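Immune protein (Enterobacter cloacae, PDB 6D7Y) binds the toxic C-terminal tip of the contact-dependent growth inhibition protein CdiA and probably neutralises it. Local coordinates at residues V7-V12 with V96-Y101. Sequence-based numbering, arbitrary orientation.
Sequences VIFEGV and VGLCFY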
ATOM      1  N   VAL B   7      -2.892  -1.239   5.210  1.00 20.77           N
ATOM      2  CA  VAL B   7      -3.925  -0.586   4.408  1.00 21.09           C
ATOM      3  C   VAL B   7      -3.723  -1.118   2.999  1.00 21.56           C
ATOM      4  O   VAL B   7      -2.592  -1.360   2.562  1.00 20.78           O
ATOM      5  CB  VAL B   7      -3.930   0.955   4.460  1.00 21.97           C
ATOM      6  CG1 VAL B   7      -4.186   1.442   5.875  1.00 21.72           C
ATOM      7  CG2 VAL B   7      -2.649   1.545   3.894  1.00 22.57           C
ATOM      8  N   ILE B   8      -4.833  -1.283   2.277  1.00 21.87           N
ATOM      9  CA  ILE B   8      -4.806  -1.851   0.954  1.00 23.09           C
ATOM     10  C   ILE B   8      -5.618  -1.057  -0.064  1.00 24.13           C
ATOM     11  O   ILE B   8      -6.750  -0.633   0.239  1.00 23.84           O
ATOM     12  CB  ILE B   8      -5.499  -3.255   0.960  1.00 23.54           C
ATOM     13  CG1 ILE B   8      -4.877  -4.230   1.977  1.00 23.09           C
ATOM     14  CG2 ILE B   8      -5.481  -3.887  -0.428  1.00 24.51           C
ATOM     15  CD1 ILE B   8      -3.506  -4.680   1.673  1.00 23.54           C
ATOM     16  N   PHE B   9      -5.020  -0.847  -1.244  1.00 25.31           N
ATOM     17  CA  PHE B   9      -5.725  -0.264  -2.405  1.00 27.56           C
ATOM     18  C   PHE B   9      -6.035  -1.538  -3.208  1.00 28.25           C
ATOM     19  O   PHE B   9      -5.130  -2.146  -3.790  1.00 27.49           O
ATOM     20  CB  PHE B   9      -4.841   0.643  -3.243  1.00 28.97           C
ATOM     21  CG  PHE B   9      -4.327   1.877  -2.542  1.00 29.24           C
ATOM     22  CD1 PHE B   9      -3.107   1.853  -1.876  1.00 29.30           C
ATOM     23  CD2 PHE B   9      -5.018   3.086  -2.618  1.00 30.72           C
ATOM     24  CE1 PHE B   9      -2.606   2.999  -1.274  1.00 29.87           C
ATOM     25  CE2 PHE B   9      -4.524   4.235  -2.012  1.00 31.05           C
ATOM     26  CZ  PHE B   9      -3.307   4.189  -1.342  1.00 30.51           C
ATOM     27  N   GLU B  10      -7.301  -1.964  -3.227  1.00 29.77           N
ATOM     28  CA  GLU B  10      -7.684  -3.207  -3.898  1.00 31.32           C
ATOM     29  C   GLU B  10      -8.224  -2.959  -5.298  1.00 33.13           C
ATOM     30  O   GLU B  10      -9.061  -2.090  -5.477  1.00 33.69           O
ATOM     31  CB  GLU B  10      -8.761  -3.912  -3.105  1.00 32.15           C
ATOM     32  CG  GLU B  10      -9.104  -5.294  -3.637  1.00 34.32           C
ATOM     33  CD  GLU B  10     -10.256  -5.926  -2.895  1.00 35.42           C
ATOM     34  OE1 GLU B  10     -11.258  -5.238  -2.690  1.00 37.95           O
ATOM     35  OE2 GLU B  10     -10.165  -7.120  -2.537  1.00 36.93           O
ATOM     36  N   GLY B  11      -7.747  -3.748  -6.264  1.00 34.04           N
ATOM     37  CA  GLY B  11      -8.191  -3.634  -7.663  1.00 36.40           C
ATOM     38  C   GLY B  11      -7.833  -2.298  -8.280  1.00 37.45           C
ATOM     39  O   GLY B  11      -8.694  -1.553  -8.724  1.00 38.10           O
ATOM     40  N   VAL B  12      -6.547  -2.005  -8.314  1.00 37.21           N
ATOM     41  CA  VAL B  12      -6.059  -0.746  -8.850  1.00 38.97           C
ATOM     42  C   VAL B  12      -6.183  -0.753 -10.384  1.00 41.66           C
ATOM     43  O   VAL B  12      -6.118  -1.811 -11.023  1.00 42.36           O
ATOM     44  CB  VAL B  12      -4.589  -0.510  -8.412  1.00 38.07           C
ATOM     45  CG1 VAL B  12      -4.035   0.799  -8.960  1.00 39.84           C
ATOM     46  CG2 VAL B  12      -4.486  -0.536  -6.891  1.00 36.58           C
ATOM     47  N   VAL B  96      -2.220  -2.827  -4.159  1.00 26.92           N
ATOM     48  CA  VAL B  96      -1.069  -2.112  -3.631  1.00 25.81           C
ATOM     49  C   VAL B  96      -1.323  -2.061  -2.130  1.00 24.02           C
ATOM     50  O   VAL B  96      -2.361  -1.592  -1.695  1.00 24.71           O
ATOM     51  CB  VAL B  96      -0.939  -0.706  -4.232  1.00 28.02           C
ATOM     52  CG1 VAL B  96       0.179   0.066  -3.562  1.00 28.54           C
ATOM     53  CG2 VAL B  96      -0.726  -0.794  -5.749  1.00 29.61           C
ATOM     54  N   GLY B  97      -0.396  -2.577  -1.315  1.00 25.31           N
ATOM     55  CA  GLY B  97      -0.606  -2.575   0.099  1.00 23.48           C
ATOM     56  C   GLY B  97       0.564  -2.007   0.839  1.00 23.66           C
ATOM     57  O   GLY B  97       1.673  -2.058   0.336  1.00 23.59           O
ATOM     58  N   LEU B  98       0.273  -1.425   1.996  1.00 23.08           N
ATOM     59  CA  LEU B  98       1.284  -0.846   2.900  1.00 24.48           C
ATOM     60  C   LEU B  98       1.159  -1.507   4.258  1.00 23.26           C
ATOM     61  O   LEU B  98       0.104  -1.397   4.896  1.00 21.18           O
ATOM     62  CB  LEU B  98       1.102   0.665   3.058  1.00 25.68           C
ATOM     63  CG  LEU B  98       1.487   1.570   1.879  1.00 28.68           C
ATOM     64  CD1 LEU B  98       0.550   1.400   0.693  1.00 29.24           C
ATOM     65  CD2 LEU B  98       1.462   3.026   2.328  1.00 30.53           C
ATOM     66  N   CYS B  99       2.245  -2.133   4.749  1.00 23.50           N
ATOM     67  CA  CYS B  99       2.215  -2.831   6.043  1.00 23.26           C
ATOM     68  C   CYS B  99       3.205  -2.126   6.954  1.00 23.53           C
ATOM     69  O   CYS B  99       4.299  -1.784   6.497  1.00 23.56           O
ATOM     70  CB  CYS B  99       2.664  -4.288   5.887  1.00 26.01           C
ATOM     71  SG  CYS B  99       1.687  -5.232   4.699  1.00 33.67           S
ATOM     72  N   PHE B 100       2.814  -1.923   8.209  1.00 22.42           N
ATOM     73  CA  PHE B 100       3.623  -1.223   9.224  1.00 24.85           C
ATOM     74  C   PHE B 100       3.232  -1.627  10.643  1.00 23.09           C
ATOM     75  O   PHE B 100       2.072  -1.932  10.916  1.00 21.85           O
ATOM     76  CB  PHE B 100       3.452   0.291   9.070  1.00 27.23           C
ATOM     77  CG  PHE B 100       2.013   0.743   9.122  1.00 28.72           C
ATOM     78  CD1 PHE B 100       1.242   0.754   7.979  1.00 28.73           C
ATOM     79  CD2 PHE B 100       1.442   1.159  10.319  1.00 29.06           C
ATOM     80  CE1 PHE B 100      -0.086   1.164   8.022  1.00 30.69           C
ATOM     81  CE2 PHE B 100       0.132   1.575  10.378  1.00 29.91           C
ATOM     82  CZ  PHE B 100      -0.649   1.568   9.238  1.00 29.37           C
ATOM     83  N   TYR B 101       4.203  -1.669  11.559  1.00 23.57           N
ATOM     84  CA  TYR B 101       3.875  -2.000  12.935  1.00 23.74           C
ATOM     85  C   TYR B 101       3.447  -0.755  13.704  1.00 25.78           C
ATOM     86  O   TYR B 101       3.841   0.369  13.353  1.00 27.59           O
ATOM     87  CB  TYR B 101       5.086  -2.648  13.672  1.00 25.20           C
ATOM     88  CG  TYR B 101       5.397  -4.046  13.216  1.00 25.19           C
ATOM     89  CD1 TYR B 101       6.245  -4.281  12.140  1.00 27.78           C
ATOM     90  CD2 TYR B 101       4.845  -5.149  13.860  1.00 25.25           C
ATOM     91  CE1 TYR B 101       6.531  -5.581  11.717  1.00 28.03           C
ATOM     92  CE2 TYR B 101       5.119  -6.439  13.450  1.00 25.75           C
ATOM     93  CZ  TYR B 101       5.950  -6.656  12.373  1.00 27.02           C
ATOM     94  OH  TYR B 101       6.232  -7.945  11.970  1.00 28.79           O
TER
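Four backbone hydrogen bonds, in two reciprocal pairs, zip strand segment 7-10 to 96-101. V7 and L98 exchange one pair, with V7 N to L98 O at 3.0 Å and L98 N to V7 O at 2.9 Å. F9 and V96 exchange the other: F9 N reaches V96 O at 2.8 Å, nearly straight at 174° and almost along the C=O axis, and V96 N donates back to F9 O at 3.0 Å, in the carbonyl plane. Between them I8 and G97 form a non-hydrogen-bonded pair, where the CA atoms come within 4.3 Å and G97 CA makes a CH...O contact with V7 O. The segments run almost exactly antiparallel, joining the first strand, 3-10, to 93-102 in the interior of an eight-stranded antiparallel sheet, with 130-135 on the other side of 3-10.

Apolar side chains fill the face bearing V7, F9, V96 and L98, which helices 17-25 and 105-126 cover, so branched aliphatic and aromatic residues suit it. The F9 ring, its CG anti to the carbonyl carbon, meets L98 CD1 with CE1 at 4.0 Å; its CD1 edge also lies beside V96 CB, with V96 O in the ring plane. V7 CG2, in the crowded position between N and carbonyl carbon, touches L98 CB at 3.9 Å. Further along, V12 CG2 meets V96 CG2.

On the other face, the I8 side chain bends (chi2 -68°) to lay CD1 over G97 CA at 3.9 Å. G97, lacking a side chain, leaves CA bare beneath that methyl. G11 has a positive phi, 64°, readily adopted by glycine, while D95 OD1 holds its N.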